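Local coordinates for D-isomer specific 2-hydroxyacid dehydrogenase family protein (Aeromonas salmonicida subsp. salmonicida, PDB 3HG7), which probably acts as an NAD-dependent oxidoreductase of the D-isomer specific 2-hydroxyacid dehydrogenase family, at residues 13-18 / 32-37; 19-24 / 285-290; 101-106 / 279-284; 136-141 / 162-167; 155-160 / 175-180. The protein carries 1 engineered substitution. All coordinates share one frame; numbering follows the deposited sequence. Where two conformers were deposited one is given.

In the fold
Two parallel sheets organise the chain, and the five contacts are spread over both. Interactions 1 and 2 share helix 15-24 of the sheet that holds strand 6-11. Interaction 1 is polar and partly exposed; interaction 2 is apolar and more buried. Interactions 4 and 5 lie on the opposite side of the chain's centre from interaction 1, in the probable NAD-binding domain. They adjoin through a backbone bond between Val166 and Asp180. Interaction 4 relies on main-chain hydrogen bonds, interaction 5 on CH-pi packing. Interaction 3 lies nearest the centre of the chain. It touches interactions 1, 2 and 5, and its loop runs on into helix 286-301 of interaction 2.

Interaction 1: residues 13-18 / 32-37; sequences QDNAHY and ILRADN
Asn15 and Arg34 mark the closest backbone approach, with CA atoms 6.9 Å apart. Asn15 lies in the first turn of helix 15-24. Arg34 ends strand 30-34, and the chain then runs through Ala35 and Asp36 toward the next helix. Both elements belong to a beta-alpha-beta unit formed by strand 6-11, helix 15-24 and strand 30-34.

The side chain of Asn15 points at the strand end. Its ND2 gives a nearly straight hydrogen bond to Asp36 OD1, 2.8 Å long. The oxygen lies in the amide plane and is met on its anti side. ND2 also makes a weak bond to Ala35 O at 3.0 Å. Asn15 OD1 is held by the backbone N of Ser12, which fixes the turn of the amide.

Arg34 grips the same carboxylate in a side-on salt bridge. Its NE reaches Asp36 OD1 at 2.9 Å on the syn side, and NH2 reaches Asp36 OD2 at 2.9 Å. CG of Arg34 is anti to the backbone N (chi1 167°), and the chain is extended as far as NE. Its aliphatic part passes Asn15, with Arg34 CD 3.9 Å from Asn15 CB. The guanidinium then lies against the helix, one face under Ala16 CA. Its NH1 has a second acidic partner, Glu19, one turn further along.

Asp36 OD1 thus takes two strong bonds, from donors on opposite faces of the carboxylate plane. An amide and a guanidinium share one oxygen. This probably favours the charged form of Asp36 and ties the strand end to the helix start.

Interaction 2: residues 19-24 / 285-290; sequences ERLLKA and FPDDVA
Leu21 carries this contact, and its torsions aim it at Pro286 and Ala290 of helix 286-301. CG is anti to the carbonyl carbon and beside the backbone N (chi1 -76°). With chi2 at 164°, CD1 is carried onto the first turn of the facing helix.

CD1 of Leu21 touches three residues there. It lies 3.8 Å from Ala290 CB and 4.0 Å from Pro286 CB. It is also 3.8 Å from the backbone N of Asp287. Beside that it rests 3.7 Å from Pro286 O, an oxygen already bonded to Ala290 N within the helix. The other branch of Leu21, CD2, packs 3.9 Å from Asp287 OD2, and the two side chains cross at about a right angle. Leu22 CD1 adds a looser contact with Ala290 CB at 4.3 Å.

The axes of the two short helical segments come within 10.1 Å and cross at -42°. The nearest CA atoms are those of Leu21 and Ala290. Ala290 CB faces Leu21 at this closest point. His17 and Tyr18, one turn earlier on helix 15-24, extend the packing onto Pro286.

No hydrogen bond joins the two segments. Cohesion here comes from apolar packing, in which one leucine does most of the touching. It joins the C-terminal helix 286-301 to a helix near the start of the chain.

Interaction 3: residues 101-106 / 279-284; sequences PLMSEY and HNSAYS
Leu102 and Ala282 meet where helix 100-115 packs against the loop that leads from strand 274-276 to helix 286-301. The family is built of two Rossmann-like domains, and this loop runs from the sheet of the probable NAD-binding domain toward the C-terminal helix. The nearest CA atoms are those of Leu102 and Ala282, 5.2 Å apart.

Apolar contacts centre on Ala282. Its CB lies 3.8 Å from Leu102 CB and 4.0 Å from Met103 CG, facing two neighbouring residues of the helix. The bend of Met103 at chi2 turns its sulfur toward Ser281, with Met103 SD 3.6 Å from Ser281 CB. The place of the Met103 methyl against Ser281 is doubtful.

A methyl also meets a carbonyl. Leu102 CD1 reaches further along the loop, to van der Waals contact with Tyr283 O at 3.5 Å.

Polar bonds do not cross between the segments, but they hold the participants from outside. Ser281 OG is bonded to Asp255 OD2, and the backbone N of Asn280 to the other oxygen of that carboxylate. Tyr106 OH is bonded to Thr277 OG1. Tyr283 OH is hydrogen-bonded to Asp14 OD2, at the start of helix 15-24 in the domain of strand 6-11. Beside the loop, a glycerol, probably from the crystallisation liquor, lies near Ser281.

An aromatic contact completes the set. CG of Tyr106 is anti to the backbone N (chi1 174°). The ring lies next to Ser281, whose CB makes a CH-pi contact with it. This CB sits over the ring centre, 3.4 Å from the centroid and 13° off the normal.

Interaction 4: residues 136-141 / 162-167; sequences QGLKGR and FGMKVL
Gly140 and Arg141 each form a backbone hydrogen bond with 162-167, at the edge of a Rossmann-type beta-alpha-beta unit. Gly140 N donates to Gly163 O at 2.8 Å, from above the carbonyl plane. Lys165 N donates to Arg141 O, also at 2.8 Å and less straight. The second bond lies at the start of the parallel pairing between strands 142-146 and 165-169.

A turn and a helix end shape the backbones. A type II beta turn runs from Leu138 to Arg141, closed by Arg141 N to Leu138 O, with Gly140 at positive phi (81°). Gly163 is the C-prime residue of a Schellman motif that ends helix 150-161. Both glycines adopt positive phi, and it is through them that the turn and the helix end are bonded.

Packing surrounds these bonds. Leu138 slots between the helix end and helix 100-115, where it touches Leu111, Leu112 and Met115. Its CD1 lies 4.0 Å from Phe162 CB. Met164 CG sits beside the turn, 3.6 Å from Leu138 O. Met164 also touches Phe108 of helix 100-115. Met164 CB lies 3.3 Å from Arg141 O.

Interaction 5: residues 155-160 / 175-180; sequences IAHTGK and ERAGFD
Asp180, whose carboxylate meets the tip of Lys160, has its OD2 held by the backbone N of Val166 on the neighbouring strand. Lys165 NZ is a long, weak ion-pair partner of the same oxygen. Lys160 comes up to this carboxylate tip to tip. The two charges form a salt bridge, but NZ is modelled too close, so the exact bond is doubtful.

The rest is packing of helix 150-161 on a type II beta turn, Arg176 to Phe179. This is the first helix of the probable Rossmann-type NAD-binding domain. Gly178, at positive phi (96°), brings its CA directly over the His157 ring, 3.8 Å from the centroid. His157 ND1 is bonded to Gln153 O, which fixes the ring rotation. His157 CE1 also comes 3.6 Å from Ala177 O. Deeper in, Ala156 CB sits over the centre of the Phe179 ring, 3.9 Å from the centroid. Phe179 also touches the residues of a probable glycine-rich GxGxxG motif.

Gly178 O is buried against Ala156 CB at 3.6 Å, with no polar partner in the model. The two CH-pi contacts, with the apolar faces they bring together, are the well-defined part of the contact, which rests chiefly on such packing.

Interaction 1: residues 13-18 / 32-37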
# COMPACT_ATOMS: atom_id res chain seq x y z
N GLN A 13 5.89 -0.72 16.51
CA GLN A 13 6.81 -1.86 16.52
C GLN A 13 8.23 -1.35 16.25
O GLN A 13 9.19 -1.99 16.61
CB GLN A 13 6.40 -2.94 15.52
CG GLN A 13 6.37 -2.50 14.07
CD GLN A 13 5.91 -3.63 13.16
OE1 GLN A 13 6.69 -4.18 12.40
NE2 GLN A 13 4.63 -4.02 13.29
N ASP A 14 8.33 -0.15 15.66
CA ASP A 14 9.61 0.49 15.43
C ASP A 14 10.02 1.52 16.49
O ASP A 14 10.86 2.41 16.22
CB ASP A 14 9.60 1.14 14.04
CG ASP A 14 9.55 0.13 12.91
OD1 ASP A 14 10.23 -0.93 12.99
OD2 ASP A 14 8.81 0.38 11.92
N ASN A 15 9.45 1.43 17.69
CA ASN A 15 9.74 2.36 18.78
C ASN A 15 11.22 2.68 19.00
O ASN A 15 11.58 3.83 19.24
CB ASN A 15 9.20 1.82 20.11
CG ASN A 15 7.75 2.20 20.37
OD1 ASN A 15 7.17 3.00 19.64
ND2 ASN A 15 7.17 1.64 21.43
N ALA A 16 12.07 1.65 19.01
CA ALA A 16 13.47 1.87 19.30
C ALA A 16 14.10 2.82 18.25
O ALA A 16 14.81 3.76 18.61
CB ALA A 16 14.23 0.53 19.40
N HIS A 17 13.77 2.58 16.99
CA HIS A 17 14.25 3.39 15.88
C HIS A 17 13.64 4.80 15.99
O HIS A 17 14.35 5.80 15.92
CB HIS A 17 13.87 2.73 14.54
CG HIS A 17 14.71 3.16 13.38
ND1 HIS A 17 14.78 2.43 12.20
CD2 HIS A 17 15.54 4.22 13.22
CE1 HIS A 17 15.59 3.05 11.36
NE2 HIS A 17 16.07 4.14 11.95
N TYR A 18 12.32 4.88 16.18
CA TYR A 18 11.69 6.22 16.33
C TYR A 18 12.28 7.04 17.48
O TYR A 18 12.48 8.27 17.36
CB TYR A 18 10.16 6.12 16.46
CG TYR A 18 9.53 5.79 15.13
CD1 TYR A 18 9.73 6.63 14.02
CD2 TYR A 18 8.73 4.65 14.97
CE1 TYR A 18 9.19 6.31 12.77
CE2 TYR A 18 8.17 4.34 13.75
CZ TYR A 18 8.40 5.17 12.65
OH TYR A 18 7.84 4.89 11.41
N ILE A 32 9.32 12.74 25.32
CA ILE A 32 9.12 11.57 24.45
C ILE A 32 9.04 10.32 25.30
O ILE A 32 9.99 9.98 26.02
CB ILE A 32 10.23 11.45 23.39
CG1 ILE A 32 10.20 12.68 22.47
CG2 ILE A 32 10.09 10.14 22.60
CD1 ILE A 32 11.43 12.81 21.57
N LEU A 33 7.88 9.68 25.27
CA LEU A 33 7.63 8.52 26.10
C LEU A 33 7.47 7.37 25.16
O LEU A 33 7.16 7.57 23.98
CB LEU A 33 6.36 8.67 26.93
CG LEU A 33 6.31 9.79 27.96
CD1 LEU A 33 5.02 9.66 28.79
CD2 LEU A 33 7.52 9.73 28.87
N ARG A 34 7.71 6.16 25.67
CA ARG A 34 7.65 5.02 24.80
C ARG A 34 6.91 3.89 25.51
O ARG A 34 7.13 3.64 26.70
CB ARG A 34 9.09 4.62 24.47
CG ARG A 34 9.27 3.30 23.83
CD ARG A 34 10.76 3.11 23.49
NE ARG A 34 11.06 1.74 23.18
CZ ARG A 34 12.28 1.24 22.97
NH1 ARG A 34 13.34 2.04 23.00
NH2 ARG A 34 12.43 -0.05 22.68
N ALA A 35 6.04 3.19 24.78
CA ALA A 35 5.47 1.95 25.36
C ALA A 35 5.54 0.81 24.36
O ALA A 35 4.95 0.91 23.31
CB ALA A 35 4.03 2.19 25.80
N ASP A 36 6.28 -0.25 24.71
CA ASP A 36 6.51 -1.40 23.81
C ASP A 36 5.46 -2.50 23.88
O ASP A 36 5.49 -3.43 23.07
CB ASP A 36 7.91 -2.01 24.05
CG ASP A 36 9.04 -1.24 23.33
OD1 ASP A 36 8.85 -0.08 22.91
OD2 ASP A 36 10.14 -1.81 23.20
N ASN A 37 4.54 -2.38 24.84
CA ASN A 37 3.35 -3.22 24.88
C ASN A 37 2.11 -2.44 25.31
O ASN A 37 2.20 -1.25 25.64
CB ASN A 37 3.59 -4.45 25.78
CG ASN A 37 3.80 -4.07 27.25
OD1 ASN A 37 3.58 -2.92 27.67
ND2 ASN A 37 4.26 -5.05 28.05

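Interaction 2: residues 19-24 / 285-290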
# COMPACT_ATOMS: atom_id res chain seq x y z
N GLU A 19 12.50 6.38 18.62
CA GLU A 19 13.03 7.09 19.79
C GLU A 19 14.42 7.67 19.52
O GLU A 19 14.69 8.82 19.90
CB GLU A 19 13.06 6.17 21.02
CG GLU A 19 13.59 6.80 22.29
CD GLU A 19 13.48 5.88 23.49
OE1 GLU A 19 14.04 4.77 23.42
OE2 GLU A 19 12.85 6.27 24.49
N ARG A 20 15.27 6.87 18.88
CA ARG A 20 16.61 7.31 18.49
C ARG A 20 16.50 8.50 17.55
O ARG A 20 17.14 9.52 17.78
CB ARG A 20 17.39 6.18 17.82
CG ARG A 20 18.69 6.61 17.13
CD ARG A 20 19.61 5.44 16.85
NE ARG A 20 19.03 4.47 15.93
CZ ARG A 20 18.78 4.70 14.65
NH1 ARG A 20 19.04 5.88 14.11
NH2 ARG A 20 18.26 3.74 13.90
N LEU A 21 15.68 8.39 16.52
CA LEU A 21 15.56 9.45 15.51
C LEU A 21 15.02 10.75 16.07
O LEU A 21 15.54 11.86 15.79
CB LEU A 21 14.67 8.97 14.38
CG LEU A 21 15.25 7.98 13.37
CD1 LEU A 21 14.15 7.35 12.58
CD2 LEU A 21 16.26 8.73 12.46
N LEU A 22 13.96 10.63 16.86
CA LEU A 22 13.32 11.78 17.50
C LEU A 22 14.17 12.46 18.57
O LEU A 22 14.08 13.68 18.75
CB LEU A 22 11.96 11.39 18.05
CG LEU A 22 10.72 11.72 17.22
CD1 LEU A 22 10.97 11.95 15.70
CD2 LEU A 22 9.64 10.69 17.42
N LYS A 23 14.99 11.68 19.28
CA LYS A 23 15.94 12.23 20.25
C LYS A 23 17.08 12.98 19.53
O LYS A 23 17.66 13.92 20.08
CB LYS A 23 16.53 11.14 21.14
CG LYS A 23 15.69 10.82 22.38
CD LYS A 23 16.36 9.69 23.17
CE LYS A 23 15.61 9.36 24.45
NZ LYS A 23 16.34 8.32 25.24
N ALA A 24 17.38 12.55 18.30
CA ALA A 24 18.41 13.21 17.50
C ALA A 24 17.89 14.56 16.97
O ALA A 24 18.67 15.50 16.80
CB ALA A 24 18.85 12.32 16.36
N PHE A 285 9.29 3.07 6.34
CA PHE A 285 10.61 3.04 6.92
C PHE A 285 10.76 4.18 7.91
O PHE A 285 10.33 5.31 7.60
CB PHE A 285 11.67 3.08 5.83
CG PHE A 285 11.88 1.74 5.17
CD1 PHE A 285 12.86 0.86 5.64
CD2 PHE A 285 11.05 1.32 4.14
CE1 PHE A 285 13.02 -0.39 5.05
CE2 PHE A 285 11.21 0.05 3.56
CZ PHE A 285 12.19 -0.78 4.01
N PRO A 286 11.32 3.90 9.11
CA PRO A 286 11.22 4.93 10.16
C PRO A 286 11.94 6.22 9.79
O PRO A 286 11.44 7.29 10.12
CB PRO A 286 11.87 4.27 11.38
CG PRO A 286 11.64 2.80 11.15
CD PRO A 286 11.75 2.59 9.66
N ASP A 287 13.07 6.12 9.10
CA ASP A 287 13.79 7.33 8.67
C ASP A 287 12.87 8.26 7.89
O ASP A 287 12.90 9.48 8.08
CB ASP A 287 15.06 6.99 7.86
CG ASP A 287 16.14 6.31 8.71
OD1 ASP A 287 16.03 5.09 8.95
OD2 ASP A 287 17.11 6.98 9.11
N ASP A 288 12.02 7.71 7.02
CA ASP A 288 11.14 8.58 6.23
C ASP A 288 9.90 9.02 6.98
O ASP A 288 9.44 10.15 6.80
CB ASP A 288 10.75 7.91 4.94
CG ASP A 288 11.90 7.84 3.95
OD1 ASP A 288 12.95 8.50 4.16
OD2 ASP A 288 11.76 7.13 2.96
N VAL A 289 9.37 8.13 7.81
CA VAL A 289 8.20 8.47 8.62
C VAL A 289 8.59 9.54 9.67
O VAL A 289 7.82 10.46 9.93
CB VAL A 289 7.58 7.22 9.30
CG1 VAL A 289 6.41 7.62 10.23
CG2 VAL A 289 7.08 6.22 8.27
N ALA A 290 9.78 9.44 10.26
CA ALA A 290 10.20 10.42 11.27
C ALA A 290 10.33 11.80 10.67
O ALA A 290 10.02 12.80 11.32
CB ALA A 290 11.49 10.00 11.92

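Interaction 3: residues 101-106 / 279-284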
# COMPACT_ATOMS: atom_id res chain seq x y z
N PRO A 101 9.08 4.68 -5.03
CA PRO A 101 10.19 3.78 -5.33
C PRO A 101 10.03 2.36 -4.81
O PRO A 101 10.44 1.42 -5.48
CB PRO A 101 11.38 4.47 -4.65
CG PRO A 101 11.06 5.89 -4.66
CD PRO A 101 9.55 6.02 -4.64
N LEU A 102 9.46 2.19 -3.61
CA LEU A 102 9.31 0.88 -3.03
C LEU A 102 8.29 0.09 -3.80
O LEU A 102 8.49 -1.12 -4.04
CB LEU A 102 8.88 1.01 -1.56
CG LEU A 102 10.05 1.39 -0.67
CD1 LEU A 102 9.44 1.78 0.73
CD2 LEU A 102 11.06 0.27 -0.49
N MET A 103 7.22 0.75 -4.24
CA MET A 103 6.24 0.06 -5.07
C MET A 103 6.77 -0.30 -6.45
O MET A 103 6.47 -1.37 -6.92
CB MET A 103 4.90 0.79 -5.16
CG MET A 103 4.00 0.41 -4.01
SD MET A 103 3.47 -1.32 -3.96
CE MET A 103 2.23 -1.00 -2.71
N SER A 104 7.56 0.57 -7.09
CA SER A 104 8.25 0.19 -8.36
C SER A 104 9.12 -1.09 -8.21
O SER A 104 9.12 -1.97 -9.07
CB SER A 104 9.12 1.33 -8.85
OG SER A 104 8.31 2.26 -9.54
N GLU A 105 9.88 -1.15 -7.11
CA GLU A 105 10.73 -2.31 -6.81
C GLU A 105 9.93 -3.60 -6.66
O GLU A 105 10.31 -4.64 -7.17
CB GLU A 105 11.55 -2.04 -5.55
CG GLU A 105 12.56 -0.89 -5.68
CD GLU A 105 13.21 -0.56 -4.33
OE1 GLU A 105 12.91 -1.25 -3.33
OE2 GLU A 105 14.03 0.39 -4.28
N TYR A 106 8.81 -3.51 -5.95
CA TYR A 106 7.96 -4.67 -5.70
C TYR A 106 7.33 -5.13 -7.00
O TYR A 106 7.35 -6.33 -7.34
CB TYR A 106 6.85 -4.30 -4.70
CG TYR A 106 5.83 -5.38 -4.50
CD1 TYR A 106 6.00 -6.34 -3.49
CD2 TYR A 106 4.66 -5.42 -5.28
CE1 TYR A 106 5.05 -7.32 -3.28
CE2 TYR A 106 3.71 -6.40 -5.10
CZ TYR A 106 3.92 -7.34 -4.10
OH TYR A 106 3.01 -8.31 -3.89
N HIS A 279 1.18 -8.27 2.75
CA HIS A 279 1.01 -6.83 2.86
C HIS A 279 2.32 -6.11 3.24
O HIS A 279 2.38 -5.39 4.24
CB HIS A 279 -0.12 -6.50 3.84
CG HIS A 279 -0.75 -5.16 3.61
ND1 HIS A 279 -1.87 -4.75 4.29
CD2 HIS A 279 -0.43 -4.15 2.76
CE1 HIS A 279 -2.20 -3.53 3.89
NE2 HIS A 279 -1.35 -3.15 2.96
N ASN A 280 3.35 -6.31 2.43
CA ASN A 280 4.66 -5.75 2.73
C ASN A 280 5.34 -5.18 1.48
O ASN A 280 6.56 -5.05 1.43
CB ASN A 280 5.53 -6.76 3.51
CG ASN A 280 5.98 -7.95 2.67
OD1 ASN A 280 5.51 -8.17 1.53
ND2 ASN A 280 6.90 -8.73 3.23
N SER A 281 4.53 -4.82 0.48
CA SER A 281 5.07 -4.27 -0.79
C SER A 281 5.81 -2.94 -0.57
O SER A 281 6.78 -2.64 -1.27
CB SER A 281 3.97 -4.15 -1.86
OG SER A 281 2.95 -3.21 -1.46
N ALA A 282 5.36 -2.14 0.41
CA ALA A 282 6.02 -0.86 0.63
C ALA A 282 5.94 -0.48 2.10
O ALA A 282 4.99 0.16 2.51
CB ALA A 282 5.40 0.22 -0.27
N TYR A 283 6.94 -0.93 2.85
CA TYR A 283 7.07 -0.73 4.29
C TYR A 283 7.21 0.73 4.61
O TYR A 283 7.72 1.49 3.80
CB TYR A 283 8.33 -1.47 4.78
CG TYR A 283 8.39 -1.55 6.27
CD1 TYR A 283 9.28 -0.76 7.01
CD2 TYR A 283 7.53 -2.40 6.95
CE1 TYR A 283 9.29 -0.82 8.43
CE2 TYR A 283 7.53 -2.47 8.35
CZ TYR A 283 8.41 -1.68 9.07
OH TYR A 283 8.37 -1.80 10.45
N SER A 284 6.75 1.15 5.81
CA SER A 284 6.93 2.54 6.25
C SER A 284 8.24 2.58 7.00
O SER A 284 8.31 2.18 8.18
CB SER A 284 5.81 2.95 7.24
OG SER A 284 4.56 3.11 6.58

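Interaction 4: residues 136-141 / 162-167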
# COMPACT_ATOMS: atom_id res chain seq x y z
N GLN A 136 10.16 -13.39 -23.20
CA GLN A 136 10.12 -12.12 -23.92
C GLN A 136 10.66 -10.97 -23.07
O GLN A 136 10.67 -11.05 -21.85
CB GLN A 136 8.69 -11.77 -24.37
CG GLN A 136 8.06 -12.77 -25.36
CD GLN A 136 7.16 -12.11 -26.41
OE1 GLN A 136 6.83 -10.93 -26.31
NE2 GLN A 136 6.78 -12.88 -27.43
N GLY A 137 11.07 -9.89 -23.73
CA GLY A 137 11.45 -8.69 -22.98
C GLY A 137 10.24 -7.85 -22.67
O GLY A 137 9.16 -8.10 -23.20
N LEU A 138 10.43 -6.84 -21.81
CA LEU A 138 9.38 -5.86 -21.54
C LEU A 138 9.19 -4.82 -22.63
O LEU A 138 8.15 -4.16 -22.68
CB LEU A 138 9.67 -5.16 -20.22
CG LEU A 138 9.53 -6.07 -18.99
CD1 LEU A 138 9.70 -5.24 -17.74
CD2 LEU A 138 8.15 -6.74 -19.01
N LYS A 139 10.17 -4.68 -23.54
CA LYS A 139 10.10 -3.64 -24.57
C LYS A 139 8.77 -3.68 -25.32
O LYS A 139 8.39 -4.70 -25.89
CB LYS A 139 11.24 -3.77 -25.60
CG LYS A 139 12.53 -4.32 -25.01
CD LYS A 139 13.27 -5.23 -25.97
CE LYS A 139 14.62 -4.67 -26.37
NZ LYS A 139 15.69 -5.41 -25.65
N GLY A 140 8.06 -2.57 -25.31
CA GLY A 140 6.86 -2.43 -26.12
C GLY A 140 5.59 -3.03 -25.55
O GLY A 140 4.54 -2.93 -26.17
N ARG A 141 5.68 -3.66 -24.39
CA ARG A 141 4.50 -4.19 -23.72
C ARG A 141 3.75 -3.06 -23.04
O ARG A 141 4.34 -2.01 -22.78
CB ARG A 141 4.94 -5.21 -22.67
CG ARG A 141 6.01 -6.13 -23.15
CD ARG A 141 5.40 -7.37 -23.68
NE ARG A 141 4.58 -8.07 -22.69
CZ ARG A 141 4.25 -9.35 -22.80
NH1 ARG A 141 3.47 -9.92 -21.90
NH2 ARG A 141 4.70 -10.06 -23.83
N PHE A 162 11.56 0.84 -18.74
CA PHE A 162 11.69 -0.51 -19.33
C PHE A 162 11.10 -0.61 -20.74
O PHE A 162 11.03 -1.68 -21.34
CB PHE A 162 11.14 -1.58 -18.35
CG PHE A 162 12.08 -1.89 -17.23
CD1 PHE A 162 13.25 -2.61 -17.46
CD2 PHE A 162 11.83 -1.43 -15.95
CE1 PHE A 162 14.13 -2.88 -16.41
CE2 PHE A 162 12.70 -1.71 -14.90
CZ PHE A 162 13.85 -2.42 -15.12
N GLY A 163 10.73 0.55 -21.29
CA GLY A 163 10.37 0.62 -22.70
C GLY A 163 8.94 0.16 -22.91
O GLY A 163 8.55 -0.16 -24.03
N MET A 164 8.18 0.12 -21.82
CA MET A 164 6.74 -0.20 -21.87
C MET A 164 5.92 1.02 -22.31
O MET A 164 6.33 2.16 -22.07
CB MET A 164 6.26 -0.67 -20.50
CG MET A 164 6.73 -2.09 -20.15
SD MET A 164 6.44 -2.58 -18.47
CE MET A 164 4.87 -3.46 -18.63
N LYS A 165 4.77 0.76 -22.92
CA LYS A 165 3.72 1.77 -23.06
C LYS A 165 3.07 1.86 -21.69
O LYS A 165 2.92 0.84 -21.01
CB LYS A 165 2.69 1.36 -24.12
CG LYS A 165 3.22 1.36 -25.56
CD LYS A 165 2.10 1.49 -26.65
CE LYS A 165 0.93 2.46 -26.28
NZ LYS A 165 1.28 3.76 -25.60
N VAL A 166 2.72 3.09 -21.28
CA VAL A 166 2.11 3.29 -19.95
C VAL A 166 0.81 4.08 -20.03
O VAL A 166 0.81 5.26 -20.41
CB VAL A 166 3.09 3.90 -18.89
CG1 VAL A 166 2.44 3.89 -17.53
CG2 VAL A 166 4.40 3.07 -18.79
N LEU A 167 -0.28 3.39 -19.69
CA LEU A 167 -1.60 4.00 -19.65
C LEU A 167 -2.09 4.06 -18.22
O LEU A 167 -1.91 3.11 -17.45
CB LEU A 167 -2.60 3.18 -20.46
CG LEU A 167 -2.32 2.82 -21.92
CD1 LEU A 167 -3.44 1.96 -22.46
CD2 LEU A 167 -2.11 4.04 -22.81

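Interaction 5: residues 155-160 / 175-180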
# COMPACT_ATOMS: atom_id res chain seq x y z
N ILE A 155 5.58 4.05 -10.58
CA ILE A 155 5.51 2.78 -11.31
C ILE A 155 5.45 3.08 -12.80
O ILE A 155 5.95 2.30 -13.63
CB ILE A 155 4.26 1.96 -10.90
CG1 ILE A 155 4.31 1.59 -9.40
CG2 ILE A 155 4.14 0.68 -11.71
CD1 ILE A 155 2.98 1.21 -8.87
N ALA A 156 4.83 4.20 -13.13
CA ALA A 156 4.77 4.67 -14.53
C ALA A 156 6.15 4.99 -15.10
O ALA A 156 6.52 4.49 -16.19
CB ALA A 156 3.84 5.86 -14.64
N HIS A 157 6.93 5.80 -14.38
CA HIS A 157 8.29 6.13 -14.84
C HIS A 157 9.15 4.87 -15.01
O HIS A 157 9.96 4.79 -15.94
CB HIS A 157 8.98 7.12 -13.91
CG HIS A 157 8.48 8.53 -14.07
ND1 HIS A 157 7.46 9.05 -13.30
CD2 HIS A 157 8.82 9.50 -14.94
CE1 HIS A 157 7.22 10.30 -13.67
NE2 HIS A 157 8.04 10.59 -14.67
N THR A 158 8.99 3.91 -14.09
CA THR A 158 9.72 2.65 -14.20
C THR A 158 9.30 1.85 -15.42
O THR A 158 10.16 1.32 -16.12
CB THR A 158 9.63 1.81 -12.91
OG1 THR A 158 9.84 2.66 -11.79
CG2 THR A 158 10.69 0.68 -12.92
N GLY A 159 8.00 1.76 -15.70
CA GLY A 159 7.57 1.08 -16.94
C GLY A 159 8.14 1.72 -18.20
O GLY A 159 8.67 1.03 -19.08
N LYS A 160 8.07 3.05 -18.27
CA LYS A 160 8.62 3.79 -19.40
C LYS A 160 10.12 3.55 -19.52
O LYS A 160 10.64 3.37 -20.62
CB LYS A 160 8.26 5.29 -19.34
CG LYS A 160 7.09 5.66 -20.26
CD LYS A 160 7.59 6.13 -21.66
CE LYS A 160 6.89 5.47 -22.86
NZ LYS A 160 5.44 5.29 -22.65
N GLU A 175 -3.94 14.28 -17.11
CA GLU A 175 -2.67 13.74 -17.58
C GLU A 175 -1.60 13.97 -16.50
O GLU A 175 -1.39 15.10 -16.05
CB GLU A 175 -2.25 14.40 -18.90
CG GLU A 175 -3.15 14.09 -20.08
CD GLU A 175 -2.99 12.67 -20.59
OE1 GLU A 175 -3.87 11.84 -20.30
OE2 GLU A 175 -1.98 12.38 -21.26
N ARG A 176 -0.96 12.89 -16.05
CA ARG A 176 0.11 13.01 -15.06
C ARG A 176 1.45 12.52 -15.60
O ARG A 176 1.50 11.78 -16.59
CB ARG A 176 -0.28 12.33 -13.74
CG ARG A 176 -0.83 13.31 -12.68
CD ARG A 176 -2.36 13.42 -12.68
NE ARG A 176 -2.85 14.43 -11.73
CZ ARG A 176 -4.04 14.41 -11.13
NH1 ARG A 176 -4.89 13.42 -11.35
NH2 ARG A 176 -4.37 15.39 -10.29
N ALA A 177 2.54 12.95 -14.95
CA ALA A 177 3.90 12.60 -15.39
C ALA A 177 4.13 11.09 -15.38
O ALA A 177 3.73 10.40 -14.45
CB ALA A 177 4.95 13.31 -14.54
N GLY A 178 4.78 10.59 -16.43
CA GLY A 178 5.10 9.17 -16.52
C GLY A 178 4.09 8.36 -17.32
O GLY A 178 4.43 7.32 -17.85
N PHE A 179 2.85 8.84 -17.38
CA PHE A 179 1.81 8.19 -18.18
C PHE A 179 1.77 8.74 -19.63
O PHE A 179 1.70 9.96 -19.86
CB PHE A 179 0.43 8.36 -17.53
CG PHE A 179 0.31 7.74 -16.17
CD1 PHE A 179 -0.24 6.47 -16.03
CD2 PHE A 179 0.73 8.42 -15.03
CE1 PHE A 179 -0.36 5.87 -14.76
CE2 PHE A 179 0.61 7.83 -13.77
CZ PHE A 179 0.06 6.55 -13.63
N ASP A 180 1.80 7.83 -20.61
CA ASP A 180 1.56 8.19 -22.01
C ASP A 180 0.20 8.86 -22.22
O ASP A 180 0.07 9.84 -22.98
CB ASP A 180 1.63 6.95 -22.89
CG ASP A 180 3.02 6.38 -22.95
OD1 ASP A 180 3.98 7.14 -22.69
OD2 ASP A 180 3.16 5.18 -23.26